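Local coordinates for protein putative glycerophosphodiester phosphodiesterase (Galdieria sulphuraria, PDB 2O55) that is a putative member of the glycerophosphodiester phosphodiesterase family with a TIM-barrel fold, its precise role not established, at residues D43-K48 against K116-K121; G50-F55 against Q129-L134; V144-F149 against V164-L169. One frame throughout, in Å; residues are numbered along the deposited sequence.

Interaction 1: residues D43-K48 against K116-K121. With SO4 (sulfate ion), chain C.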
loop_
_atom_site.group_PDB
_atom_site.type_symbol
_atom_site.label_atom_id
_atom_site.label_comp_id
_atom_site.label_asym_id
_atom_site.label_seq_id
_atom_site.Cartn_x
_atom_site.Cartn_y
_atom_site.Cartn_z
ATOM N N ASP A 43 4.572 -1.674 -2.046
ATOM C CA ASP A 43 5.511 -1.739 -0.939
ATOM C C ASP A 43 6.848 -1.082 -1.281
ATOM O O ASP A 43 7.593 -1.600 -2.106
ATOM C CB ASP A 43 5.733 -3.213 -0.580
ATOM C CG ASP A 43 4.414 -3.972 -0.311
ATOM O OD1 ASP A 43 3.699 -3.621 0.666
ATOM O OD2 ASP A 43 4.110 -4.932 -1.070
ATOM N N LEU A 44 7.156 0.048 -0.644
ATOM C CA LEU A 44 8.408 0.785 -0.911
ATOM C C LEU A 44 9.564 0.322 -0.049
ATOM O O LEU A 44 9.447 0.305 1.180
ATOM C CB LEU A 44 8.236 2.286 -0.667
ATOM C CG LEU A 44 7.038 3.021 -1.247
ATOM C CD1 LEU A 44 7.218 4.498 -0.968
ATOM C CD2 LEU A 44 6.892 2.751 -2.741
ATOM N N ARG A 45 10.676 -0.049 -0.687
ATOM C CA ARG A 45 11.942 -0.267 0.021
ATOM C C ARG A 45 13.059 0.409 -0.761
ATOM O O ARG A 45 12.909 0.695 -1.958
ATOM C CB ARG A 45 12.260 -1.763 0.223
ATOM C CG ARG A 45 11.078 -2.643 0.635
ATOM C CD ARG A 45 11.460 -4.081 0.861
ATOM N NE ARG A 45 11.673 -4.334 2.276
ATOM C CZ ARG A 45 10.842 -5.021 3.055
ATOM N NH1 ARG A 45 9.739 -5.559 2.555
ATOM N NH2 ARG A 45 11.120 -5.184 4.346
ATOM N N VAL A 46 14.179 0.654 -0.088
ATOM C CA VAL A 46 15.326 1.329 -0.704
ATOM C C VAL A 46 16.489 0.368 -0.924
ATOM O O VAL A 46 16.919 -0.309 0.012
ATOM C CB VAL A 46 15.792 2.522 0.159
ATOM C CG1 VAL A 46 17.207 3.001 -0.258
ATOM C CG2 VAL A 46 14.767 3.653 0.098
ATOM N N CYS A 47 16.993 0.330 -2.157
ATOM C CA CYS A 47 18.098 -0.562 -2.537
ATOM C C CYS A 47 19.462 0.081 -2.360
ATOM O O CYS A 47 19.559 1.284 -2.148
ATOM C CB CYS A 47 17.946 -1.004 -3.980
ATOM S SG CYS A 47 18.153 0.346 -5.174
ATOM N N LYS A 48 20.511 -0.732 -2.468
ATOM C CA LYS A 48 21.878 -0.318 -2.131
ATOM C C LYS A 48 22.280 1.052 -2.697
ATOM O O LYS A 48 22.872 1.858 -1.975
ATOM C CB LYS A 48 22.891 -1.401 -2.544
ATOM C CG LYS A 48 24.345 -1.238 -2.011
ATOM C CD LYS A 48 24.447 -1.250 -0.463
ATOM C CE LYS A 48 25.859 -1.611 0.029
ATOM N NZ LYS A 48 25.980 -3.043 0.456
ATOM N N LYS A 116 7.723 -0.019 3.752
ATOM C CA LYS A 116 8.181 -1.280 4.313
ATOM C C LYS A 116 9.599 -1.082 4.813
ATOM O O LYS A 116 10.555 -0.963 4.042
ATOM C CB LYS A 116 8.088 -2.414 3.292
ATOM C CG LYS A 116 6.781 -3.196 3.328
ATOM C CD LYS A 116 6.864 -4.373 4.278
ATOM C CE LYS A 116 5.475 -4.929 4.605
ATOM N NZ LYS A 116 5.563 -6.097 5.556
ATOM N N GLY A 117 9.715 -1.088 6.134
ATOM C CA GLY A 117 10.615 -0.174 6.798
ATOM C C GLY A 117 11.562 -0.736 7.800
ATOM O O GLY A 117 11.235 -0.939 8.970
ATOM N N GLU A 118 12.761 -0.990 7.323
ATOM C CA GLU A 118 13.873 -1.067 8.218
ATOM C C GLU A 118 14.171 0.408 8.498
ATOM O O GLU A 118 14.072 0.860 9.642
ATOM C CB GLU A 118 15.049 -1.801 7.549
ATOM C CG GLU A 118 14.805 -3.298 7.220
ATOM C CD GLU A 118 15.459 -3.701 5.898
ATOM O OE1 GLU A 118 15.006 -3.182 4.852
ATOM O OE2 GLU A 118 16.424 -4.518 5.897
ATOM N N GLU A 119 14.429 1.161 7.426
ATOM C CA GLU A 119 15.062 2.481 7.517
ATOM C C GLU A 119 14.262 3.689 6.985
ATOM O O GLU A 119 14.822 4.735 6.627
ATOM C CB GLU A 119 16.443 2.425 6.860
ATOM C CG GLU A 119 16.409 2.297 5.343
ATOM C CD GLU A 119 17.663 2.883 4.720
ATOM O OE1 GLU A 119 17.545 3.920 4.020
ATOM O OE2 GLU A 119 18.772 2.328 4.967
ATOM N N TRP A 120 12.947 3.540 6.928
ATOM C CA TRP A 120 12.082 4.698 6.807
ATOM C C TRP A 120 12.068 5.413 8.140
ATOM O O TRP A 120 11.768 6.595 8.218
ATOM C CB TRP A 120 10.678 4.279 6.407
ATOM C CG TRP A 120 10.696 3.567 5.117
ATOM C CD1 TRP A 120 10.611 2.225 4.932
ATOM C CD2 TRP A 120 10.855 4.144 3.821
ATOM N NE1 TRP A 120 10.682 1.924 3.600
ATOM C CE2 TRP A 120 10.843 3.080 2.890
ATOM C CE3 TRP A 120 10.998 5.457 3.355
ATOM C CZ2 TRP A 120 10.970 3.273 1.521
ATOM C CZ3 TRP A 120 11.120 5.659 1.976
ATOM C CH2 TRP A 120 11.105 4.558 1.076
ATOM N N LYS A 121 12.421 4.676 9.186
ATOM C CA LYS A 121 12.382 5.185 10.533
ATOM C C LYS A 121 13.612 6.042 10.746
ATOM O O LYS A 121 13.595 6.946 11.581
ATOM C CB LYS A 121 12.376 4.021 11.516
ATOM C CG LYS A 121 11.189 3.992 12.487
ATOM C CD LYS A 121 11.290 2.685 13.349
ATOM C CE LYS A 121 10.077 2.566 14.269
ATOM N NZ LYS A 121 10.148 3.672 15.374
HETATM S S SO4 C . 7.149 -3.284 8.085
HETATM O O1 SO4 C . 7.168 -3.729 9.473
HETATM O O2 SO4 C . 7.370 -4.438 7.215
HETATM O O3 SO4 C . 5.857 -2.661 7.777
HETATM O O4 SO4 C . 8.214 -2.310 7.877
#
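The W120 indole presents an edge to strand 39-46: L44 O and R45 CA lie at that edge near the ring plane, with K116 O and G117 N also in plane. V46 CG2 approaches the six-membered ring obliquely, 3.9 Å from W120 CH2, and L44 CB reaches W120 CZ2 at 3.6 Å. The second flat group, the R45 guanidinium, has K116 CB over one face, 3.6 Å above the plane and offset toward the rim. At its edge sits E118 OE1, 4.4 Å from R45 NE, opposite in charge but beyond salt-bridge range. A bend at chi3 (97°) turns R45 NE out of line with the extended start of the chain. R45 NH1 lies beside K116 CB and CD.

Two weak bonds converge on L44 O, from K116 N and, at 3.2 Å, from W120 NE1. The indole N-H is shared, since W120 NE1 also donates weakly to K116 O at 2.9 Å. Methylenes of K116 run beside D43, pointing the same way; the carboxylate of D43 turns instead to N24, which binds OD2. E119 OE1 comes near V46 CG1, while OE2 forms a salt bridge with R122.

Past the barrel strand K116 NZ donates to sulfate O2 at 3.0 Å, and G117 N gives a nearly straight bond (160°) to sulfate O4 at 2.6 Å; H150 NE2 also binds this ion. A lysine ammonium and a loop N-H together make a small anion site, although the sulfate probably came from the crystallisation liquor. Its place, in the loop following parallel strand 110-115, is the C-terminal end of a TIM barrel, where enzymes of this fold carry their active sites.

Interaction 2: residues G50-F55 against Q129-L134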
loop_
_atom_site.group_PDB
_atom_site.type_symbol
_atom_site.label_atom_id
_atom_site.label_comp_id
_atom_site.label_asym_id
_atom_site.label_seq_id
_atom_site.Cartn_x
_atom_site.Cartn_y
_atom_site.Cartn_z
ATOM N N GLY A 50 20.604 3.710 -3.583
ATOM C CA GLY A 50 19.780 4.869 -3.233
ATOM C C GLY A 50 18.301 4.863 -3.616
ATOM O O GLY A 50 17.470 5.425 -2.898
ATOM N N GLU A 51 17.963 4.244 -4.742
ATOM C CA GLU A 51 16.643 4.435 -5.321
ATOM C C GLU A 51 15.562 3.578 -4.679
ATOM O O GLU A 51 15.839 2.539 -4.062
ATOM C CB GLU A 51 16.663 4.315 -6.855
ATOM C CG GLU A 51 17.508 3.197 -7.419
ATOM C CD GLU A 51 19.031 3.483 -7.410
ATOM O OE1 GLU A 51 19.522 4.279 -8.241
ATOM O OE2 GLU A 51 19.749 2.879 -6.586
ATOM N N ILE A 52 14.325 4.061 -4.813
ATOM C CA ILE A 52 13.138 3.445 -4.209
ATOM C C ILE A 52 12.525 2.393 -5.133
ATOM O O ILE A 52 12.102 2.675 -6.257
ATOM C CB ILE A 52 12.106 4.515 -3.755
ATOM C CG1 ILE A 52 12.673 5.319 -2.581
ATOM C CG2 ILE A 52 10.823 3.866 -3.299
ATOM C CD1 ILE A 52 12.422 6.786 -2.643
ATOM N N VAL A 53 12.482 1.171 -4.628
ATOM C CA VAL A 53 12.085 0.007 -5.396
ATOM C C VAL A 53 10.751 -0.552 -4.855
ATOM O O VAL A 53 10.340 -0.198 -3.746
ATOM C CB VAL A 53 13.264 -0.988 -5.329
ATOM C CG1 VAL A 53 12.822 -2.428 -5.104
ATOM C CG2 VAL A 53 14.153 -0.826 -6.544
ATOM N N LEU A 54 10.065 -1.402 -5.617
ATOM C CA LEU A 54 8.769 -1.945 -5.178
ATOM C C LEU A 54 8.879 -3.442 -4.947
ATOM O O LEU A 54 9.079 -4.210 -5.918
ATOM C CB LEU A 54 7.686 -1.667 -6.223
ATOM C CG LEU A 54 7.527 -0.243 -6.767
ATOM C CD1 LEU A 54 6.576 -0.203 -7.934
ATOM C CD2 LEU A 54 7.036 0.696 -5.694
ATOM N N PHE A 55 8.767 -3.850 -3.676
ATOM C CA PHE A 55 8.971 -5.259 -3.251
ATOM C C PHE A 55 8.646 -5.540 -1.770
ATOM O O PHE A 55 9.225 -4.926 -0.867
ATOM C CB PHE A 55 10.416 -5.696 -3.547
ATOM C CG PHE A 55 10.687 -7.152 -3.291
ATOM C CD1 PHE A 55 11.224 -7.573 -2.075
ATOM C CD2 PHE A 55 10.434 -8.102 -4.271
ATOM C CE1 PHE A 55 11.495 -8.921 -1.825
ATOM C CE2 PHE A 55 10.698 -9.456 -4.028
ATOM C CZ PHE A 55 11.226 -9.862 -2.793
ATOM N N GLN A 129 13.164 12.678 1.434
ATOM C CA GLN A 129 13.279 13.679 0.393
ATOM C C GLN A 129 13.384 13.063 -0.979
ATOM O O GLN A 129 12.855 13.610 -1.935
ATOM C CB GLN A 129 14.491 14.544 0.622
ATOM C CG GLN A 129 14.126 15.882 1.194
ATOM C CD GLN A 129 15.318 16.545 1.859
ATOM O OE1 GLN A 129 16.029 15.919 2.667
ATOM N NE2 GLN A 129 15.555 17.815 1.518
ATOM N N ARG A 130 14.081 11.933 -1.075
ATOM C CA ARG A 130 14.225 11.225 -2.341
ATOM C C ARG A 130 12.841 10.840 -2.799
ATOM O O ARG A 130 12.495 11.007 -3.973
ATOM C CB ARG A 130 15.108 9.977 -2.195
ATOM C CG ARG A 130 15.412 9.261 -3.529
ATOM C CD ARG A 130 16.705 8.433 -3.478
ATOM N NE ARG A 130 17.827 9.212 -2.944
ATOM C CZ ARG A 130 18.361 9.054 -1.732
ATOM N NH1 ARG A 130 17.893 8.112 -0.919
ATOM N NH2 ARG A 130 19.366 9.838 -1.337
ATOM N N LEU A 131 12.047 10.352 -1.849
ATOM C CA LEU A 131 10.699 9.947 -2.142
ATOM C C LEU A 131 9.870 11.135 -2.605
ATOM O O LEU A 131 9.221 11.074 -3.658
ATOM C CB LEU A 131 10.059 9.283 -0.922
ATOM C CG LEU A 131 8.614 8.765 -1.037
ATOM C CD1 LEU A 131 8.430 7.934 -2.284
ATOM C CD2 LEU A 131 8.200 7.976 0.186
ATOM N N LEU A 132 9.900 12.214 -1.831
ATOM C CA LEU A 132 8.974 13.307 -2.049
ATOM C C LEU A 132 9.236 13.982 -3.372
ATOM O O LEU A 132 8.290 14.206 -4.140
ATOM C CB LEU A 132 9.023 14.311 -0.896
ATOM C CG LEU A 132 8.426 13.824 0.430
ATOM C CD1 LEU A 132 8.578 14.879 1.522
ATOM C CD2 LEU A 132 6.973 13.446 0.227
ATOM N N LEU A 133 10.516 14.270 -3.633
ATOM C CA LEU A 133 10.961 14.925 -4.859
ATOM C C LEU A 133 10.614 14.113 -6.071
ATOM O O LEU A 133 10.288 14.681 -7.119
ATOM C CB LEU A 133 12.461 15.144 -4.851
ATOM C CG LEU A 133 13.047 16.226 -3.947
ATOM C CD1 LEU A 133 13.887 17.188 -4.816
ATOM C CD2 LEU A 133 11.980 16.998 -3.137
ATOM N N LEU A 134 10.703 12.784 -5.919
ATOM C CA LEU A 134 10.283 11.837 -6.952
ATOM C C LEU A 134 8.798 12.000 -7.214
ATOM O O LEU A 134 8.395 12.257 -8.354
ATOM C CB LEU A 134 10.607 10.399 -6.576
ATOM C CG LEU A 134 10.354 9.321 -7.652
ATOM C CD1 LEU A 134 10.713 9.775 -9.081
ATOM C CD2 LEU A 134 11.075 7.997 -7.325
#
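R130 leaves helix 127-136 with CG anti to the backbone N (chi1 -174°), and in I52 a chi2 of 138° sets CD1 toward it; I52 CD1 and R130 CG are 4.0 Å apart. I52 CD1 is the tip that touches the helix. It lies 3.6 Å from L131 CA and 3.8 Å from L131 CB, pressing on the helix backbone as much as on the leucine side chain. Farther along the arginine, an extended chi2 (156°) carries R130 CD to 3.2 Å from G50 O; the bend at chi3 follows and turns NE. G50 O lies oblique to the guanidinium, with R130 NH1 3.4 Å from G50 O. NH1 also has a long, weak ion pair with D127. G50 has backbone angles suited to glycine, since a CB there would be jammed against the carbonyl O of the preceding residue. L95 of helix 95-104 packs on both I52 and L131, and L44 of strand 39-46 also touches L131. Through I52 the short strand 52-54 packs on helix 127-136, on the outside of the barrel. Chemically the contact is mainly apolar at I52 and L131, with polar atoms gathered at its partly exposed margin, which implies that van der Waals packing carries most of it.

Interaction 3: residues V144-F149 against V164-L169; sequences VDYCSF and VKITYL
Strands 144-148 and 165-169 run parallel, their axes 4.4 Å apart at closest and inclined by 29°, joined by backbone bonds from Y146 N to K165 O, T167 N to Y146 O and L169 N to S148 O. With helix 151-160 between them they form a beta-alpha-beta unit of the TIM barrel. The Y146 and I166 side chains lie on the sheet face that meets the helices, where L131, L132 and V135 of helix 127-136 and L157 of helix 151-160 pack around the tyrosine. Its ring crosses V164 at about a right angle, with Y146 CE1 3.5 Å from V164 CB, while V144 CG1 sits over one ring face toward the rim.

D145, C147 and T167 point to the other face. The D145 side chain has CG anti to the backbone N (chi1 -161°) and crosses both K165 and T167 at about a right angle. Its two oxygens divide their roles: D145 OD1 makes a long salt bridge of 3.6 Å to K165 NZ, whereas OD2 accepts a hydrogen bond from T167 OG1. C147 SG touches L169 CD1 at 3.8 Å. Next to the S148 bond, F149 crosses L169 obliquely in a CH-pi contact, L169 CB lying over the face, 4.1 Å from the centroid of the F149 ring. S148 OG turns to the backbone N of H150. On the barrel-facing side of the pair, the T167 OG1 bond to D145 OD2 is 2.8 Å long and meets the carboxylate from above, 47° out of its plane.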
loop_
_atom_site.group_PDB
_atom_site.type_symbol
_atom_site.label_atom_id
_atom_site.label_comp_id
_atom_site.label_asym_id
_atom_site.label_seq_id
_atom_site.Cartn_x
_atom_site.Cartn_y
_atom_site.Cartn_z
ATOM N N VAL A 144 -1.362 10.239 -4.210
ATOM C CA VAL A 144 -0.468 9.372 -3.453
ATOM C C VAL A 144 -0.739 9.527 -1.964
ATOM O O VAL A 144 -0.770 10.651 -1.437
ATOM C CB VAL A 144 1.025 9.643 -3.821
ATOM C CG1 VAL A 144 1.910 9.526 -2.638
ATOM C CG2 VAL A 144 1.490 8.689 -4.902
ATOM N N ASP A 145 -0.923 8.383 -1.307
ATOM C CA ASP A 145 -1.163 8.306 0.117
ATOM C C ASP A 145 -0.140 7.353 0.732
ATOM O O ASP A 145 -0.037 6.194 0.319
ATOM C CB ASP A 145 -2.563 7.763 0.337
ATOM C CG ASP A 145 -3.089 8.060 1.712
ATOM O OD1 ASP A 145 -4.206 8.633 1.794
ATOM O OD2 ASP A 145 -2.392 7.739 2.708
ATOM N N TYR A 146 0.627 7.838 1.709
ATOM C CA TYR A 146 1.711 7.041 2.311
ATOM C C TYR A 146 1.223 6.408 3.595
ATOM O O TYR A 146 0.533 7.059 4.404
ATOM C CB TYR A 146 2.940 7.886 2.635
ATOM C CG TYR A 146 3.328 8.892 1.583
ATOM C CD1 TYR A 146 2.778 10.163 1.601
ATOM C CD2 TYR A 146 4.267 8.582 0.578
ATOM C CE1 TYR A 146 3.123 11.107 0.645
ATOM C CE2 TYR A 146 4.635 9.525 -0.397
ATOM C CZ TYR A 146 4.053 10.794 -0.347
ATOM O OH TYR A 146 4.345 11.776 -1.263
ATOM N N CYS A 147 1.579 5.142 3.802
ATOM C CA CYS A 147 1.176 4.458 5.020
ATOM C C CYS A 147 2.269 3.559 5.590
ATOM O O CYS A 147 3.256 3.247 4.900
ATOM C CB CYS A 147 -0.086 3.662 4.774
ATOM S SG CYS A 147 0.239 2.433 3.592
ATOM N N SER A 148 2.083 3.161 6.854
ATOM C CA SER A 148 3.052 2.360 7.576
ATOM C C SER A 148 2.447 1.804 8.850
ATOM O O SER A 148 1.481 2.365 9.388
ATOM C CB SER A 148 4.265 3.211 7.917
ATOM O OG SER A 148 5.231 2.454 8.613
ATOM N N PHE A 149 3.006 0.689 9.314
ATOM C CA PHE A 149 2.754 0.202 10.663
ATOM C C PHE A 149 3.516 1.014 11.669
ATOM O O PHE A 149 3.066 1.175 12.799
ATOM C CB PHE A 149 3.129 -1.258 10.795
ATOM C CG PHE A 149 2.179 -2.145 10.120
ATOM C CD1 PHE A 149 2.551 -2.840 8.984
ATOM C CD2 PHE A 149 0.864 -2.232 10.564
ATOM C CE1 PHE A 149 1.641 -3.661 8.331
ATOM C CE2 PHE A 149 -0.048 -3.045 9.905
ATOM C CZ PHE A 149 0.350 -3.765 8.793
ATOM N N VAL A 164 1.452 16.198 2.581
ATOM C CA VAL A 164 1.385 14.810 2.167
ATOM C C VAL A 164 0.189 14.168 2.843
ATOM O O VAL A 164 -0.131 14.497 3.992
ATOM C CB VAL A 164 2.654 14.006 2.487
ATOM C CG1 VAL A 164 3.825 14.558 1.731
ATOM C CG2 VAL A 164 2.925 13.965 3.983
ATOM N N LYS A 165 -0.476 13.283 2.106
ATOM C CA LYS A 165 -1.530 12.446 2.663
ATOM C C LYS A 165 -0.981 11.127 3.245
ATOM O O LYS A 165 -0.219 10.409 2.600
ATOM C CB LYS A 165 -2.622 12.193 1.627
ATOM C CG LYS A 165 -3.311 13.465 1.154
ATOM C CD LYS A 165 -4.845 13.355 1.225
ATOM C CE LYS A 165 -5.393 11.893 0.972
ATOM N NZ LYS A 165 -5.212 11.295 -0.414
ATOM N N ILE A 166 -1.380 10.831 4.479
ATOM C CA ILE A 166 -0.910 9.642 5.189
ATOM C C ILE A 166 -2.033 8.857 5.873
ATOM O O ILE A 166 -2.993 9.427 6.420
ATOM C CB ILE A 166 0.206 9.980 6.193
ATOM C CG1 ILE A 166 -0.348 10.702 7.413
ATOM C CG2 ILE A 166 1.279 10.837 5.523
ATOM C CD1 ILE A 166 0.595 10.710 8.569
ATOM N N THR A 167 -1.899 7.537 5.814
ATOM C CA THR A 167 -2.828 6.634 6.465
ATOM C C THR A 167 -2.049 5.864 7.511
ATOM O O THR A 167 -1.011 5.272 7.210
ATOM C CB THR A 167 -3.433 5.657 5.451
ATOM O OG1 THR A 167 -4.092 6.401 4.429
ATOM C CG2 THR A 167 -4.440 4.692 6.104
ATOM N N TYR A 168 -2.543 5.880 8.743
ATOM C CA TYR A 168 -1.930 5.103 9.799
ATOM C C TYR A 168 -2.429 3.671 9.656
ATOM O O TYR A 168 -3.649 3.446 9.503
ATOM C CB TYR A 168 -2.339 5.674 11.149
ATOM C CG TYR A 168 -1.408 6.717 11.750
ATOM C CD1 TYR A 168 -0.577 7.502 10.949
ATOM C CD2 TYR A 168 -1.401 6.944 13.136
ATOM C CE1 TYR A 168 0.269 8.469 11.512
ATOM C CE2 TYR A 168 -0.566 7.920 13.713
ATOM C CZ TYR A 168 0.284 8.676 12.887
ATOM O OH TYR A 168 1.139 9.610 13.453
ATOM N N LEU A 169 -1.490 2.715 9.681
ATOM C CA LEU A 169 -1.799 1.287 9.615
ATOM C C LEU A 169 -1.791 0.656 11.005
ATOM O O LEU A 169 -0.799 0.777 11.722
ATOM C CB LEU A 169 -0.764 0.570 8.759
ATOM C CG LEU A 169 -0.982 0.360 7.265
ATOM C CD1 LEU A 169 0.343 0.055 6.613
ATOM C CD2 LEU A 169 -1.931 -0.779 7.016
#

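Overall arrangement
All three contacts reach the same sheet of the barrel, at different depths. Interaction 3 is the buried one, pairing consecutive parallel strands; interactions 1 and 2 are partly buried and farther from the chain's centre. Interaction 1 joins a strand to a loop through weak bonds and an indole edge, with an anion held on the loop side, whereas interaction 2 sets a strand against a helix by mainly apolar packing and interaction 3 relies on parallel backbone bonds plus an aspartate-threonine bond. Interactions 1 and 2 adjoin through antiparallel strands 39-46 and 52-54, where R45 O and V53 N probably bond. Helix 127-136 links interactions 2 and 3. Interactions 1 and 3 do not touch.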